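PDB 6EVU: PrgB from Enterococcus faecalis, which promotes aggregation, biofilm formation and conjugation by binding and compacting DNA, and is represented here by its adhesin domain. Local coordinates for residues N29-F32 against D33-V37; S87-E91 against A92-S96. All coordinates share one frame; numbering follows the deposited sequence.

Contact 1: residues N29-F32 against D33-V37; sequences NLVF and DQSVV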
loop_
_atom_site.group_PDB
_atom_site.type_symbol
_atom_site.label_atom_id
_atom_site.label_comp_id
_atom_site.label_asym_id
_atom_site.label_seq_id
_atom_site.Cartn_x
_atom_site.Cartn_y
_atom_site.Cartn_z
ATOM N N ASN A 29 7.036 16.500 -9.693
ATOM C CA ASN A 29 6.528 17.781 -9.207
ATOM C C ASN A 29 6.090 17.693 -7.749
ATOM O O ASN A 29 6.306 18.626 -6.961
ATOM C CB ASN A 29 5.349 18.208 -10.080
ATOM C CG ASN A 29 5.561 17.870 -11.545
ATOM O OD1 ASN A 29 4.928 16.956 -12.106
ATOM N ND2 ASN A 29 6.471 18.608 -12.172
ATOM N N LEU A 30 5.459 16.595 -7.391
ATOM C CA LEU A 30 5.016 16.352 -6.033
ATOM C C LEU A 30 6.147 15.702 -5.260
ATOM O O LEU A 30 6.705 14.690 -5.706
ATOM C CB LEU A 30 3.803 15.421 -6.051
ATOM C CG LEU A 30 3.328 14.987 -4.664
ATOM C CD1 LEU A 30 2.755 16.207 -3.912
ATOM C CD2 LEU A 30 2.306 13.817 -4.763
ATOM N N VAL A 31 6.508 16.297 -4.128
ATOM C CA VAL A 31 7.515 15.754 -3.222
ATOM C C VAL A 31 6.807 15.298 -1.947
ATOM O O VAL A 31 6.347 16.123 -1.149
ATOM C CB VAL A 31 8.601 16.793 -2.910
ATOM C CG1 VAL A 31 9.728 16.187 -2.001
ATOM C CG2 VAL A 31 9.168 17.408 -4.241
ATOM N N PHE A 32 6.800 13.985 -1.724
ATOM C CA PHE A 32 6.201 13.415 -0.530
ATOM C C PHE A 32 7.054 12.192 -0.190
ATOM O O PHE A 32 6.765 11.048 -0.529
ATOM C CB PHE A 32 4.716 13.078 -0.722
ATOM C CG PHE A 32 3.982 13.008 0.590
ATOM C CD1 PHE A 32 3.365 14.119 1.083
ATOM C CD2 PHE A 32 3.979 11.864 1.360
ATOM C CE1 PHE A 32 2.724 14.065 2.323
ATOM C CE2 PHE A 32 3.321 11.816 2.595
ATOM C CZ PHE A 32 2.722 12.914 3.053
ATOM N N ASP A 33 8.129 12.439 0.533
ATOM C CA ASP A 33 9.172 11.436 0.760
ATOM C C ASP A 33 9.816 11.740 2.110
ATOM O O ASP A 33 9.328 12.584 2.858
ATOM C CB ASP A 33 10.160 11.436 -0.412
ATOM C CG ASP A 33 10.842 12.777 -0.601
ATOM O OD1 ASP A 33 10.961 13.558 0.347
ATOM O OD2 ASP A 33 11.259 13.035 -1.746
ATOM N N GLN A 34 10.946 11.079 2.434
ATOM C CA GLN A 34 11.506 11.269 3.773
ATOM C C GLN A 34 11.858 12.738 4.057
ATOM O O GLN A 34 11.869 13.173 5.221
ATOM C CB GLN A 34 12.774 10.414 3.958
ATOM C CG GLN A 34 13.040 9.909 5.392
ATOM C CD GLN A 34 11.822 9.259 6.074
ATOM O OE1 GLN A 34 11.294 9.771 7.063
ATOM N NE2 GLN A 34 11.362 8.128 5.521
ATOM N N SER A 35 12.194 13.502 3.022
ATOM C CA SER A 35 12.563 14.895 3.211
ATOM C C SER A 35 11.450 15.774 3.773
ATOM O O SER A 35 11.720 16.925 4.157
ATOM C CB SER A 35 13.078 15.469 1.869
ATOM O OG SER A 35 12.026 15.701 0.959
ATOM N N VAL A 36 10.197 15.303 3.782
ATOM C CA VAL A 36 9.072 16.146 4.170
ATOM C C VAL A 36 8.679 15.948 5.631
ATOM O O VAL A 36 7.827 16.681 6.156
ATOM C CB VAL A 36 7.868 15.910 3.232
ATOM C CG1 VAL A 36 8.270 15.821 1.731
ATOM C CG2 VAL A 36 7.042 14.685 3.668
ATOM N N VAL A 37 9.318 15.011 6.321
ATOM C CA VAL A 37 9.031 14.732 7.723
ATOM C C VAL A 37 9.845 15.688 8.585
ATOM O O VAL A 37 11.034 15.910 8.334
ATOM C CB VAL A 37 9.337 13.255 8.030
ATOM C CG1 VAL A 37 8.975 12.870 9.481
ATOM C CG2 VAL A 37 8.619 12.351 7.004
#
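An Asx turn at Asp33 shapes the bend that follows strand 30-31, and Val31, the last residue of that strand, lays one methyl against it. The carboxylate oxygen OD1 of Asp33 accepts from the backbone N of Ser35 at 2.9 Å. The N-H meets it from above the carboxylate plane, 36° out, and the N-H...O angle of 131° makes this a bent bond. Ser35 turns its hydroxyl to the same oxygen; the 2.5 Å from Ser35 OG to Asp33 OD1 is shorter than usual and should be read with care, but it brings both the amide and the hydroxyl of a single residue to one atom of Asp33. The backbone tightens the same bend: Val36 N donates to Asp33 O at 3.0 Å, an i+3 bond that opens the 3-10 segment 34-36.

With CG1 of Val31 swung anti to its own N (chi1 -177°), that methyl crosses the carboxylate at a slant, 3.5 Å from OD2 of Asp33, and 3.8 Å from OG of Ser35. It also meets CG1 of Val36, five residues on, at 4.0 Å. The same Val36 methyl rests 3.5 Å from the carbonyl O of Val31 and 3.9 Å from CA of Phe32. Phe32 is buried, and its ring meets that of Phe177 with the planes inclined. Val31 and Val36 are hydrogen-bonded through their backbones to Ser120 of strand 119-121 and to Asn118 just before it.

The amide bond to OD1 would probably help to fix the rotation of the Asp33 carboxylate and stabilise its charged form, the more so with the hydroxyl added if the short contact is taken at face value, while the Val31 methyl packed against it makes this polar turn partly apolar on the strand side.

Contact 2: residues S87-E91 against A92-S96; sequences SFVKE and ANLGS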
loop_
_atom_site.group_PDB
_atom_site.type_symbol
_atom_site.label_atom_id
_atom_site.label_comp_id
_atom_site.label_asym_id
_atom_site.label_seq_id
_atom_site.Cartn_x
_atom_site.Cartn_y
_atom_site.Cartn_z
ATOM N N SER A 87 -4.726 3.220 22.115
ATOM C CA SER A 87 -4.468 2.504 20.863
ATOM C C SER A 87 -3.053 2.725 20.328
ATOM O O SER A 87 -2.680 2.113 19.334
ATOM C CB SER A 87 -5.495 2.898 19.795
ATOM O OG SER A 87 -5.257 4.214 19.332
ATOM N N PHE A 88 -2.223 3.508 21.022
ATOM C CA PHE A 88 -0.858 3.811 20.598
ATOM C C PHE A 88 0.042 2.586 20.758
ATOM O O PHE A 88 0.110 1.977 21.839
ATOM C CB PHE A 88 -0.328 5.002 21.423
ATOM C CG PHE A 88 1.101 5.351 21.138
ATOM C CD1 PHE A 88 1.431 6.080 19.994
ATOM C CD2 PHE A 88 2.129 4.925 21.986
ATOM C CE1 PHE A 88 2.761 6.383 19.708
ATOM C CE2 PHE A 88 3.427 5.204 21.689
ATOM C CZ PHE A 88 3.741 5.924 20.543
ATOM N N VAL A 89 0.775 2.243 19.697
ATOM C CA VAL A 89 1.619 1.050 19.691
ATOM C C VAL A 89 3.046 1.447 19.327
ATOM O O VAL A 89 3.256 2.382 18.541
ATOM C CB VAL A 89 1.069 -0.038 18.714
ATOM C CG1 VAL A 89 -0.243 -0.623 19.248
ATOM C CG2 VAL A 89 0.816 0.523 17.377
ATOM N N LYS A 90 4.033 0.774 19.945
ATOM C CA LYS A 90 5.446 0.863 19.567
ATOM C C LYS A 90 5.836 -0.432 18.853
ATOM O O LYS A 90 5.490 -1.530 19.303
ATOM C CB LYS A 90 6.349 1.090 20.775
ATOM C CG LYS A 90 6.053 2.381 21.522
ATOM C CD LYS A 90 6.797 2.430 22.872
ATOM C CE LYS A 90 5.865 2.863 24.009
ATOM N NZ LYS A 90 4.593 2.063 24.131
ATOM N N GLU A 91 6.514 -0.296 17.716
ATOM C CA GLU A 91 7.098 -1.419 16.998
ATOM C C GLU A 91 8.100 -0.807 16.022
ATOM O O GLU A 91 7.802 0.195 15.364
ATOM C CB GLU A 91 6.004 -2.286 16.322
ATOM C CG GLU A 91 6.260 -2.797 14.875
ATOM C CD GLU A 91 7.359 -3.861 14.753
ATOM O OE1 GLU A 91 7.459 -4.790 15.610
ATOM O OE2 GLU A 91 8.119 -3.758 13.774
ATOM N N ALA A 92 9.305 -1.374 15.961
ATOM C CA ALA A 92 10.370 -0.761 15.169
ATOM C C ALA A 92 9.949 -0.525 13.724
ATOM O O ALA A 92 10.373 0.469 13.108
ATOM C CB ALA A 92 11.634 -1.630 15.220
ATOM N N ASN A 93 9.097 -1.400 13.169
ATOM C CA ASN A 93 8.681 -1.146 11.802
ATOM C C ASN A 93 7.841 0.143 11.675
ATOM O O ASN A 93 7.692 0.616 10.552
ATOM C CB ASN A 93 7.911 -2.388 11.248
ATOM C CG ASN A 93 8.848 -3.473 10.595
ATOM O OD1 ASN A 93 10.057 -3.448 10.736
ATOM N ND2 ASN A 93 8.250 -4.420 9.865
ATOM N N LEU A 94 7.322 0.736 12.779
ATOM C CA LEU A 94 6.480 1.940 12.715
ATOM C C LEU A 94 7.271 3.230 12.757
ATOM O O LEU A 94 6.680 4.310 12.672
ATOM C CB LEU A 94 5.497 1.992 13.873
ATOM C CG LEU A 94 4.380 0.943 13.917
ATOM C CD1 LEU A 94 3.590 1.197 15.167
ATOM C CD2 LEU A 94 3.501 1.021 12.689
ATOM N N GLY A 95 8.576 3.134 12.944
ATOM C CA GLY A 95 9.406 4.300 13.190
ATOM C C GLY A 95 9.436 4.666 14.661
ATOM O O GLY A 95 8.654 4.170 15.475
ATOM N N SER A 96 10.372 5.563 15.016
ATOM C CA SER A 96 10.616 5.833 16.434
ATOM C C SER A 96 9.457 6.547 17.126
ATOM O O SER A 96 9.436 6.577 18.361
ATOM C CB SER A 96 11.918 6.642 16.627
ATOM O OG SER A 96 11.852 7.826 15.859
HETATM O O HOH W 1 7.979 2.416 17.492
#
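A bend at chi2 of Glu91 (69°), together with a chi1 of 138° that lies away from the staggered positions, folds the side chain back over the following peptides and sets OE2 beside the N-H of Asn93. That N-H donates to OE2 at 2.6 Å from above the carboxylate plane. Glu91 is modelled in two conformers, and in this one OE2 also lies only 2.9 Å from CB of Asn93, too close for comfort, so the detail of its placement is doubtful. The Asn93 side chain runs alongside that of Glu91 in the same direction, its amide plane nearly perpendicular to the carboxylate.

The main-chain carbonyl of Glu91 is engaged as well: Leu94 N donates to Glu91 O at 2.7 Å, nearly straight at 161°. Gly95 N then bonds to Ala92 O at 3.2 Å, continuing the 3-10 turn 92-94. This turn belongs to the connection from strand 88-89 back to its antiparallel neighbour, strand 99-104. A water spans the bend, accepting from Glu91 N at 3.1 Å and donating to Gly95 O at 2.8 Å. Gly95 has a positive phi, at backbone angles that would press a CB against the carbonyl of Leu94.

Leu94 points back at the strand, its CD1 3.6 Å from CG2 of Val89 and equally close to Val89 O. Around this apolar pair lie Val148 of strand 145-150, which touches both residues, and Ile68 of helix 68-72, against Leu94.

Contacts 1 and 2 are in series along the chain, their centres 21 Å apart and their nearest atoms about 8 Å apart. Both are partly buried 3-10 turns that follow a short strand, but the strands belong to different antiparallel sheets: 30-31 pairs with 119-121, whereas 88-89 pairs with 99-104. In each, a buried aliphatic residue closing the turn, Val36 or Leu94, packs back on the strand's valine, and a more exposed acidic side chain binds a backbone N-H two residues on, clearly in contact 1, in one modelled conformer in contact 2. They differ in further polar partners: a serine hydroxyl apparently reinforces the carboxylate in contact 1, while a water bridges the backbone in contact 2.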